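PDB 6DXN: Thiol:disulfide interchange protein from Klebsiella pneumoniae, which probably catalyses dithiol-disulfide exchange in proteins of the periplasm, as a thioredoxin-fold oxidoreductase of the DsbA subfamily. Local coordinates for residues A[185-188]-A[189-192]; A[51-54]-A[55-59]; A[6-9]-A[10-14]; A[137-140]-A[141-145]. All blocks are in the same frame, centred on the assembly; numbering follows the deposited sequence.

Interaction 1. Residues A[185-188]-A[189-192]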
loop_
_atom_site.group_PDB
_atom_site.type_symbol
_atom_site.label_atom_id
_atom_site.label_comp_id
_atom_site.label_asym_id
_atom_site.label_seq_id
_atom_site.Cartn_x
_atom_site.Cartn_y
_atom_site.Cartn_z
ATOM N N LEU A 185 -15.522 -3.590 -1.228
ATOM C CA LEU A 185 -16.560 -3.356 -2.235
ATOM C C LEU A 185 -17.788 -2.691 -1.602
ATOM O O LEU A 185 -18.339 -1.756 -2.176
ATOM C CB LEU A 185 -16.927 -4.681 -2.908
ATOM C CG LEU A 185 -15.926 -5.187 -3.942
ATOM C CD1 LEU A 185 -16.422 -6.477 -4.573
ATOM C CD2 LEU A 185 -15.676 -4.138 -5.012
ATOM N N PHE A 186 -18.186 -3.189 -0.427
ATOM C CA PHE A 186 -19.324 -2.672 0.339
ATOM C C PHE A 186 -19.131 -1.174 0.605
ATOM O O PHE A 186 -20.094 -0.412 0.635
ATOM C CB PHE A 186 -19.483 -3.434 1.659
ATOM C CG PHE A 186 -20.512 -2.868 2.609
ATOM C CD1 PHE A 186 -20.181 -1.854 3.494
ATOM C CD2 PHE A 186 -21.813 -3.352 2.623
ATOM C CE1 PHE A 186 -21.126 -1.327 4.361
ATOM C CE2 PHE A 186 -22.755 -2.836 3.501
ATOM C CZ PHE A 186 -22.411 -1.823 4.366
ATOM N N LEU A 187 -17.871 -0.755 0.764
ATOM C CA LEU A 187 -17.586 0.645 1.048
ATOM C C LEU A 187 -17.555 1.478 -0.239
ATOM O O LEU A 187 -17.977 2.627 -0.218
ATOM C CB LEU A 187 -16.274 0.753 1.827
ATOM C CG LEU A 187 -16.351 0.275 3.278
ATOM C CD1 LEU A 187 -14.988 0.351 3.947
ATOM C CD2 LEU A 187 -17.380 1.080 4.064
ATOM N N LEU A 188 -17.054 0.903 -1.339
ATOM C CA LEU A 188 -16.986 1.629 -2.616
ATOM C C LEU A 188 -18.399 1.892 -3.152
ATOM O O LEU A 188 -18.621 2.905 -3.818
ATOM C CB LEU A 188 -16.178 0.816 -3.632
ATOM C CG LEU A 188 -14.665 0.811 -3.426
ATOM C CD1 LEU A 188 -14.010 -0.251 -4.292
ATOM C CD2 LEU A 188 -14.072 2.185 -3.717
ATOM N N ASN A 189 -19.330 0.980 -2.838
ATOM C CA ASN A 189 -20.721 1.027 -3.302
ATOM C C ASN A 189 -21.619 1.729 -2.277
ATOM O O ASN A 189 -22.826 1.458 -2.218
ATOM C CB ASN A 189 -21.287 -0.378 -3.538
ATOM C CG ASN A 189 -20.409 -1.257 -4.405
ATOM O OD1 ASN A 189 -19.363 -0.827 -4.888
ATOM N ND2 ASN A 189 -20.822 -2.500 -4.591
ATOM N N LYS A 190 -21.039 2.636 -1.487
ATOM C CA LYS A 190 -21.798 3.340 -0.457
ATOM C C LYS A 190 -22.200 4.729 -0.950
ATOM O O LYS A 190 -21.415 5.403 -1.614
ATOM C CB LYS A 190 -20.974 3.421 0.832
ATOM C CG LYS A 190 -21.611 4.233 1.949
ATOM C CD LYS A 190 -20.912 4.098 3.269
ATOM C CE LYS A 190 -21.051 2.717 3.866
ATOM N NZ LYS A 190 -20.346 2.618 5.162
ATOM N N PRO A 191 -23.442 5.185 -0.646
ATOM C CA PRO A 191 -23.924 6.506 -1.054
ATOM C C PRO A 191 -22.913 7.653 -0.897
ATOM O O PRO A 191 -22.108 7.653 0.035
ATOM C CB PRO A 191 -25.099 6.764 -0.099
ATOM C CG PRO A 191 -25.633 5.386 0.245
ATOM C CD PRO A 191 -24.477 4.420 0.067
ATOM N N LEU A 192 -22.991 8.622 -1.816
ATOM C CA LEU A 192 -22.113 9.789 -1.812
ATOM C C LEU A 192 -22.639 10.797 -0.782
ATOM O O LEU A 192 -22.911 10.448 0.367
ATOM C CB LEU A 192 -22.072 10.405 -3.215
ATOM C CG LEU A 192 -21.450 9.546 -4.318
ATOM C CD1 LEU A 192 -22.204 8.240 -4.505
ATOM C CD2 LEU A 192 -21.398 10.315 -5.630
ATOM O OXT LEU A 192 -22.815 11.979 -1.072
#
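The C-terminal end of helix 173-188 closes with a hydrogen bond from N189 N to L185 O, 3.0 Å long with 146° at the hydrogen. It keeps the i to i-4 pattern of the helix, although N189 is already the first residue to leave helical backbone angles. The N189 side chain folds back toward the same carbonyl. A chi1 of -51°, with CG beside the backbone N, turns the amide toward the preceding turn, and OD1 comes to 3.0 Å from L185 O. Both are acceptors as modelled, which makes this close approach no hydrogen bond, and the assignment of the amide's O and N ends is doubtful.

One residue further on, K190 N gives L187 O a weak, bent hydrogen bond (3.3 Å), and K190 CB rests on the same oxygen at 3.3 Å. The helix lies along the sheet of the thioredoxin fold here, with L187 against I163, V157 and Y161. K190 runs beside L187, pointing the same way, and a bend at chi3 (-68°) brings its ammonium end alongside a leucine methyl: NZ is 3.5 Å from L187 CD2. The lysine slants past the phenylalanine ring, CE lying 4.1 Å from F186 CE1. Beyond the two segments, K190 makes a cation-pi contact with Y161, while F186 meets Y6 edge-to-face.

Interaction 2. Residues A[51-54]-A[55-59]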
loop_
_atom_site.group_PDB
_atom_site.type_symbol
_atom_site.label_atom_id
_atom_site.label_comp_id
_atom_site.label_asym_id
_atom_site.label_seq_id
_atom_site.Cartn_x
_atom_site.Cartn_y
_atom_site.Cartn_z
ATOM N N LYS A 51 -8.581 -8.524 -7.639
ATOM C CA LYS A 51 -9.332 -9.507 -8.401
ATOM C C LYS A 51 -10.816 -9.117 -8.484
ATOM O O LYS A 51 -11.501 -9.507 -9.430
ATOM C CB LYS A 51 -9.158 -10.861 -7.706
ATOM C CG LYS A 51 -9.814 -12.064 -8.367
ATOM C CD LYS A 51 -9.507 -13.356 -7.626
ATOM C CE LYS A 51 -8.019 -13.599 -7.483
ATOM N NZ LYS A 51 -7.730 -14.881 -6.800
ATOM N N ARG A 52 -11.279 -8.314 -7.515
ATOM C CA ARG A 52 -12.714 -7.942 -7.397
ATOM C C ARG A 52 -13.007 -6.495 -7.817
ATOM O O ARG A 52 -14.181 -6.104 -7.854
ATOM C CB ARG A 52 -13.142 -8.097 -5.934
ATOM C CG ARG A 52 -12.903 -9.481 -5.353
ATOM C CD ARG A 52 -13.899 -10.523 -5.816
ATOM N NE ARG A 52 -15.239 -10.233 -5.318
ATOM C CZ ARG A 52 -15.642 -10.472 -4.075
ATOM N NH1 ARG A 52 -14.795 -10.959 -3.185
ATOM N NH2 ARG A 52 -16.889 -10.219 -3.722
ATOM N N LEU A 53 -11.968 -5.701 -8.117
ATOM C CA LEU A 53 -12.166 -4.286 -8.475
ATOM C C LEU A 53 -12.580 -4.151 -9.942
ATOM O O LEU A 53 -12.372 -5.063 -10.742
ATOM C CB LEU A 53 -10.868 -3.494 -8.265
ATOM C CG LEU A 53 -10.310 -3.390 -6.844
ATOM C CD1 LEU A 53 -8.986 -2.644 -6.856
ATOM C CD2 LEU A 53 -11.283 -2.703 -5.903
ATOM N N PRO A 54 -13.206 -3.014 -10.333
ATOM C CA PRO A 54 -13.496 -2.730 -11.739
ATOM C C PRO A 54 -12.219 -2.248 -12.453
ATOM O O PRO A 54 -11.260 -1.847 -11.799
ATOM C CB PRO A 54 -14.568 -1.625 -11.698
ATOM C CG PRO A 54 -15.002 -1.556 -10.242
ATOM C CD PRO A 54 -13.794 -2.003 -9.445
ATOM N N ASP A 55 -12.247 -2.249 -13.791
ATOM C CA ASP A 55 -11.092 -1.897 -14.642
ATOM C C ASP A 55 -10.595 -0.461 -14.439
ATOM O O ASP A 55 -9.387 -0.225 -14.541
ATOM C CB ASP A 55 -11.416 -2.117 -16.122
ATOM C CG ASP A 55 -11.522 -3.583 -16.499
ATOM O OD1 ASP A 55 -11.316 -4.436 -15.603
ATOM O OD2 ASP A 55 -11.789 -3.862 -17.686
ATOM N N ASP A 56 -11.504 0.485 -14.168
ATOM C CA ASP A 56 -11.123 1.898 -14.006
ATOM C C ASP A 56 -10.865 2.213 -12.534
ATOM O O ASP A 56 -11.275 3.266 -12.037
ATOM C CB ASP A 56 -12.200 2.833 -14.569
ATOM C CG ASP A 56 -13.529 2.757 -13.838
ATOM O OD1 ASP A 56 -13.894 1.648 -13.400
ATOM O OD2 ASP A 56 -14.172 3.816 -13.683
HETATM N N MSE A 57 -10.147 1.315 -11.851
HETATM C CA MSE A 57 -9.858 1.527 -10.445
HETATM C C MSE A 57 -8.899 0.498 -9.930
HETATM O O MSE A 57 -9.115 -0.704 -10.088
HETATM C CB MSE A 57 -11.164 1.440 -9.685
HETATM C CG MSE A 57 -11.066 0.407 -8.589
HETATM SE SE MSE A 57 -12.331 0.996 -7.221
HETATM C CE MSE A 57 -10.999 1.775 -6.014
ATOM N N LYS A 58 -7.827 0.981 -9.293
ATOM C CA LYS A 58 -6.795 0.114 -8.752
ATOM C C LYS A 58 -6.673 0.320 -7.245
ATOM O O LYS A 58 -7.182 1.292 -6.674
ATOM C CB LYS A 58 -5.400 0.439 -9.302
ATOM C CG LYS A 58 -5.275 0.630 -10.806
ATOM C CD LYS A 58 -3.832 0.558 -11.292
ATOM C CE LYS A 58 -2.835 1.308 -10.427
ATOM N NZ LYS A 58 -3.185 2.739 -10.255
ATOM N N LEU A 59 -5.990 -0.636 -6.620
ATOM C CA LEU A 59 -5.608 -0.535 -5.252
ATOM C C LEU A 59 -4.331 0.306 -5.260
ATOM O O LEU A 59 -3.323 -0.123 -5.829
ATOM C CB LEU A 59 -5.343 -1.934 -4.683
ATOM C CG LEU A 59 -4.661 -1.973 -3.313
ATOM C CD1 LEU A 59 -5.528 -1.316 -2.249
ATOM C CD2 LEU A 59 -4.320 -3.402 -2.916
#
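L53 and P54 meet selenomethionine M57 where the chain turns out of helix 45-52, and the two halves of this turn differ in packing. On the tight side L53 points toward the residues that follow. Its CB is 3.8 Å from M57 O and 3.9 Å from M57 CG, the leucine and M57 side chains crossing at about a right angle. The L53 CG stands beside its own backbone N (chi1 -63°), and from there CD1 reaches along the returning backbone to lie 3.6 Å from L59 N. The same methyl comes within 4.3 Å of L59 CB. The proline ring, at the exposed rim, gives M57 a second support, P54 CD approaching M57 CG to 3.7 Å. The M57 side-chain contacts, CG included, are those of one of two refined conformers, and to that extent doubtful.

The other side of the turn faces solvent. D55, D56 and K58 are exposed and add little: D56 OD1 only grazes P54 CB at 3.8 Å. Within the turn P54 O and M57 O, both acceptors, come to 3.0 Å.

Inward, L53 and M57 also pack on L25 and on L188 of helix 173-188, while R52 NH2 is hydrogen-bonded to N182 OD1. Strand 60-63 lies parallel beside 25-29, with helices 34-41 and 45-52 between them in sequence, and the turn is the return leg of this beta-alpha-beta crossover, characteristic of the thioredoxin fold.

Interaction 3. Residues A[6-9]-A[10-14]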
loop_
_atom_site.group_PDB
_atom_site.type_symbol
_atom_site.label_atom_id
_atom_site.label_comp_id
_atom_site.label_asym_id
_atom_site.label_seq_id
_atom_site.Cartn_x
_atom_site.Cartn_y
_atom_site.Cartn_z
ATOM N N TYR A 6 -21.968 -5.060 6.605
ATOM C CA TYR A 6 -20.864 -4.484 7.402
ATOM C C TYR A 6 -21.346 -3.229 8.140
ATOM O O TYR A 6 -21.942 -2.319 7.543
ATOM C CB TYR A 6 -19.643 -4.229 6.516
ATOM C CG TYR A 6 -19.141 -5.475 5.835
ATOM C CD1 TYR A 6 -18.436 -6.436 6.539
ATOM C CD2 TYR A 6 -19.384 -5.706 4.489
ATOM C CE1 TYR A 6 -17.973 -7.587 5.925
ATOM C CE2 TYR A 6 -18.933 -6.854 3.859
ATOM C CZ TYR A 6 -18.228 -7.799 4.582
ATOM O OH TYR A 6 -17.779 -8.928 3.975
ATOM N N GLN A 7 -21.043 -3.194 9.444
ATOM C CA GLN A 7 -21.519 -2.165 10.353
ATOM C C GLN A 7 -20.433 -1.138 10.685
ATOM O O GLN A 7 -19.277 -1.498 10.941
ATOM C CB GLN A 7 -21.991 -2.851 11.637
ATOM C CG GLN A 7 -23.171 -3.791 11.423
ATOM C CD GLN A 7 -24.450 -3.031 11.175
ATOM O OE1 GLN A 7 -24.849 -2.186 11.976
ATOM N NE2 GLN A 7 -25.118 -3.351 10.077
ATOM N N ALA A 8 -20.827 0.144 10.660
ATOM C CA ALA A 8 -19.947 1.227 11.063
ATOM C C ALA A 8 -19.647 1.043 12.556
ATOM O O ALA A 8 -20.544 0.706 13.330
ATOM C CB ALA A 8 -20.588 2.564 10.801
ATOM N N GLY A 9 -18.387 1.265 12.936
ATOM C CA GLY A 9 -17.929 1.106 14.308
ATOM C C GLY A 9 -17.234 -0.232 14.499
ATOM O O GLY A 9 -16.143 -0.296 15.068
ATOM N N LYS A 10 -17.876 -1.293 13.996
ATOM C CA LYS A 10 -17.368 -2.664 14.093
ATOM C C LYS A 10 -16.341 -2.953 12.989
ATOM O O LYS A 10 -15.209 -3.338 13.282
ATOM C CB LYS A 10 -18.525 -3.660 13.964
ATOM C CG LYS A 10 -18.150 -5.141 13.993
ATOM C CD LYS A 10 -19.318 -6.030 13.610
ATOM C CE LYS A 10 -19.003 -7.511 13.589
ATOM N NZ LYS A 10 -18.730 -8.043 14.944
ATOM N N ASN A 11 -16.759 -2.748 11.732
ATOM C CA ASN A 11 -15.991 -3.093 10.535
ATOM C C ASN A 11 -15.221 -1.897 9.959
ATOM O O ASN A 11 -14.270 -2.090 9.200
ATOM C CB ASN A 11 -16.914 -3.688 9.467
ATOM C CG ASN A 11 -17.547 -4.994 9.895
ATOM O OD1 ASN A 11 -18.774 -5.100 9.973
ATOM N ND2 ASN A 11 -16.721 -5.978 10.223
ATOM N N PHE A 12 -15.624 -0.675 10.313
ATOM C CA PHE A 12 -14.967 0.496 9.754
ATOM C C PHE A 12 -15.394 1.750 10.520
ATOM O O PHE A 12 -16.464 1.775 11.138
ATOM C CB PHE A 12 -15.319 0.636 8.270
ATOM C CG PHE A 12 -16.800 0.765 8.009
ATOM C CD1 PHE A 12 -17.585 -0.357 7.800
ATOM C CD2 PHE A 12 -17.416 2.008 8.014
ATOM C CE1 PHE A 12 -18.951 -0.242 7.589
ATOM C CE2 PHE A 12 -18.783 2.122 7.806
ATOM C CZ PHE A 12 -19.543 0.997 7.590
ATOM N N THR A 13 -14.549 2.783 10.452
ATOM C CA THR A 13 -14.806 4.076 11.078
ATOM C C THR A 13 -14.900 5.152 9.987
ATOM O O THR A 13 -14.176 5.109 8.985
ATOM C CB THR A 13 -13.744 4.400 12.136
ATOM O OG1 THR A 13 -12.460 4.330 11.513
ATOM C CG2 THR A 13 -13.780 3.455 13.317
ATOM N N VAL A 14 -15.816 6.104 10.194
ATOM C CA VAL A 14 -16.033 7.209 9.271
ATOM C C VAL A 14 -15.052 8.331 9.633
ATOM O O VAL A 14 -15.287 9.087 10.569
ATOM C CB VAL A 14 -17.503 7.678 9.312
ATOM C CG1 VAL A 14 -17.737 8.921 8.466
ATOM C CG2 VAL A 14 -18.452 6.564 8.894
#
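N11 reaches back to Y6 and Q7 across the turn that precedes strand 12-14. Its CB lies 3.5 Å from Q7 O, the oxygen that also accepts a nearly straight hydrogen bond from N11 N (2.9 Å, 167°). With CG beside the backbone N (chi1 -64°), the amide swings toward the incoming chain, and CG comes to the edge of the tyrosine ring, in its plane, 3.8 Å from Y6 CD1. Amide and ring stand almost perpendicular. At the tip, OD1 takes the Q7 N hydrogen at 3.0 Å, the donor lying in the carbonyl plane on a lone pair. The other tip atom, ND2, is bound to S167 OG beyond the turn, which fixes the amide's rotation.

Nearer the strand, G9 N donates to F12 O over 2.7 Å, another hydrogen bond across the turn. G9 has phi 99°, where a CB would be jammed against the carbonyl oxygen of A8. The F12 ring turns back over A8: A8 CA sits above one face in a CH-pi contact, 3.7 Å from the centroid, while A8 CB is 3.5 Å from F12 CE2. Y6 O lies at the edge of that ring, in its plane.

The turn delivers outermost strand 12-14 beside 161-163 in the thioredoxin-type sheet. Y6 OH reaches D179 OD1 of helix 173-188, and F12 packs on F186 and L187 of the same helix. Through its own N-H and its side-chain oxygen, one buried asparagine thus satisfies both polar backbone groups of Q7 and holds the turn to a definite shape.

Interaction 4. Residues A[137-140]-A[141-145]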
loop_
_atom_site.group_PDB
_atom_site.type_symbol
_atom_site.label_atom_id
_atom_site.label_comp_id
_atom_site.label_asym_id
_atom_site.label_seq_id
_atom_site.Cartn_x
_atom_site.Cartn_y
_atom_site.Cartn_z
ATOM N N ILE A 137 6.002 10.831 -4.670
ATOM C CA ILE A 137 6.653 10.802 -3.352
ATOM C C ILE A 137 5.955 11.827 -2.443
ATOM O O ILE A 137 5.650 11.540 -1.293
ATOM C CB ILE A 137 8.171 11.074 -3.487
ATOM C CG1 ILE A 137 8.879 9.953 -4.249
ATOM C CG2 ILE A 137 8.809 11.306 -2.124
ATOM C CD1 ILE A 137 10.281 10.296 -4.679
ATOM N N ALA A 138 5.687 13.026 -2.980
ATOM C CA ALA A 138 5.063 14.080 -2.170
ATOM C C ALA A 138 3.609 13.711 -1.845
ATOM O O ALA A 138 3.147 13.957 -0.728
ATOM C CB ALA A 138 5.179 15.415 -2.859
ATOM N N ARG A 139 2.916 13.099 -2.817
ATOM C CA ARG A 139 1.515 12.654 -2.651
ATOM C C ARG A 139 1.414 11.664 -1.480
ATOM O O ARG A 139 0.519 11.769 -0.627
ATOM C CB ARG A 139 1.028 12.003 -3.952
ATOM C CG ARG A 139 -0.357 11.364 -3.900
ATOM C CD ARG A 139 -1.496 12.355 -3.732
ATOM N NE ARG A 139 -2.807 11.753 -3.963
ATOM C CZ ARG A 139 -3.963 12.413 -3.908
ATOM N NH1 ARG A 139 -3.977 13.700 -3.601
ATOM N NH2 ARG A 139 -5.101 11.785 -4.166
ATOM N N GLN A 140 2.313 10.681 -1.485
ATOM C CA GLN A 140 2.371 9.637 -0.459
ATOM C C GLN A 140 2.560 10.251 0.938
ATOM O O GLN A 140 1.804 9.929 1.852
ATOM C CB GLN A 140 3.468 8.633 -0.827
ATOM C CG GLN A 140 3.038 7.647 -1.912
ATOM C CD GLN A 140 4.187 6.850 -2.482
ATOM O OE1 GLN A 140 4.321 5.653 -2.242
ATOM N NE2 GLN A 140 5.055 7.521 -3.220
ATOM N N ASP A 141 3.554 11.136 1.092
ATOM C CA ASP A 141 3.859 11.785 2.376
ATOM C C ASP A 141 2.710 12.711 2.819
ATOM O O ASP A 141 2.330 12.744 3.997
ATOM C CB ASP A 141 5.173 12.570 2.296
ATOM C CG ASP A 141 6.415 11.723 2.054
ATOM O OD1 ASP A 141 6.379 10.504 2.364
ATOM O OD2 ASP A 141 7.417 12.288 1.553
ATOM N N ASN A 142 2.157 13.467 1.869
ATOM C CA ASN A 142 1.101 14.433 2.172
ATOM C C ASN A 142 -0.168 13.734 2.691
ATOM O O ASN A 142 -0.806 14.218 3.628
ATOM C CB ASN A 142 0.747 15.271 0.941
ATOM C CG ASN A 142 -0.238 16.376 1.257
ATOM O OD1 ASN A 142 -0.095 17.073 2.261
ATOM N ND2 ASN A 142 -1.228 16.549 0.401
ATOM N N LEU A 143 -0.532 12.603 2.081
ATOM C CA LEU A 143 -1.765 11.894 2.476
ATOM C C LEU A 143 -1.594 11.167 3.817
ATOM O O LEU A 143 -2.571 11.037 4.561
ATOM C CB LEU A 143 -2.223 10.960 1.351
ATOM C CG LEU A 143 -3.217 11.583 0.364
ATOM C CD1 LEU A 143 -2.783 12.961 -0.100
ATOM C CD2 LEU A 143 -3.449 10.678 -0.825
ATOM N N VAL A 144 -0.376 10.714 4.134
ATOM C CA VAL A 144 -0.164 10.072 5.437
ATOM C C VAL A 144 -0.513 11.093 6.531
ATOM O O VAL A 144 -1.096 10.739 7.563
ATOM C CB VAL A 144 1.264 9.502 5.579
ATOM C CG1 VAL A 144 1.638 9.222 7.026
ATOM C CG2 VAL A 144 1.448 8.258 4.728
ATOM N N GLU A 145 -0.176 12.363 6.279
ATOM C CA GLU A 145 -0.480 13.451 7.208
ATOM C C GLU A 145 -1.983 13.787 7.146
ATOM O O GLU A 145 -2.692 13.650 8.145
ATOM C CB GLU A 145 0.437 14.646 6.917
ATOM C CG GLU A 145 0.175 15.869 7.779
ATOM C CD GLU A 145 -0.862 16.842 7.246
ATOM O OE1 GLU A 145 -0.768 17.218 6.054
ATOM O OE2 GLU A 145 -1.762 17.222 8.016
#
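I137 and D141 lie side by side one turn apart in helix 131-146, joined through the backbone by D141 N to I137 O, 3.2 Å and close to straight at 168°. I137 CG2 is 4.1 Å from D141 OD2, a loose contact; the carboxylate's OD1 is hydrogen-bonded to S65 OG. At A138 the corresponding bond, N142 N to A138 O, is shorter (2.8 Å), and N142 CB lies 3.2 Å from that oxygen. The N142 amide itself turns onward along the helix to K146 NZ.

R139 carries the main side-chain contact, and its O accepts from L143 N at 3.0 Å. With CG anti to the backbone N (chi1 174°), the bend at chi2 (68°) brings the guanidinium to L143, whose CD2 stands over one face, offset toward the rim and 3.4 Å from R139 NE. The two side chains meet obliquely. Beneath lies the thioredoxin sheet: L143 touches F28 of strand 25-29 and Y62 of the adjacent strand 60-63, and R139 NH2 binds Q21 O. The helix thus covers one side of that sheet as the chain comes back from the helices inserted between strands 60-63 and 154-157, the insertion characteristic of DsbA proteins.

At Q140 the backbone bond from V144 N lengthens to 3.3 Å, and V144 CG2 comes equally near, 3.3 Å from Q140 O. The buried glutamine amide is held at both ends, OE1 accepting from H63 N on strand 60-63 and NE2 donating to L136 O.

Overall arrangement
From the N terminus, interaction 3 closes first, turning the chain into edge strand 12-14. Interaction 2 follows, between helix 45-52 and strand 60-63; then interaction 4, within helix 131-146; and finally interaction 1, where helix 173-188 ends. All are local and run in series: none nests in or crosses another. In space, interaction 1 is the hub. F186 and K190 pack against Y6 and F12 of interaction 3, while L188 CD1 lies 4.0 Å from L53 CD2 of interaction 2. The end of helix 173-188 and the tail after it tie the edge strand to the crossover between strands 25-29 and 60-63. Interaction 4 touches none, its centre about 22 to 25 Å from theirs.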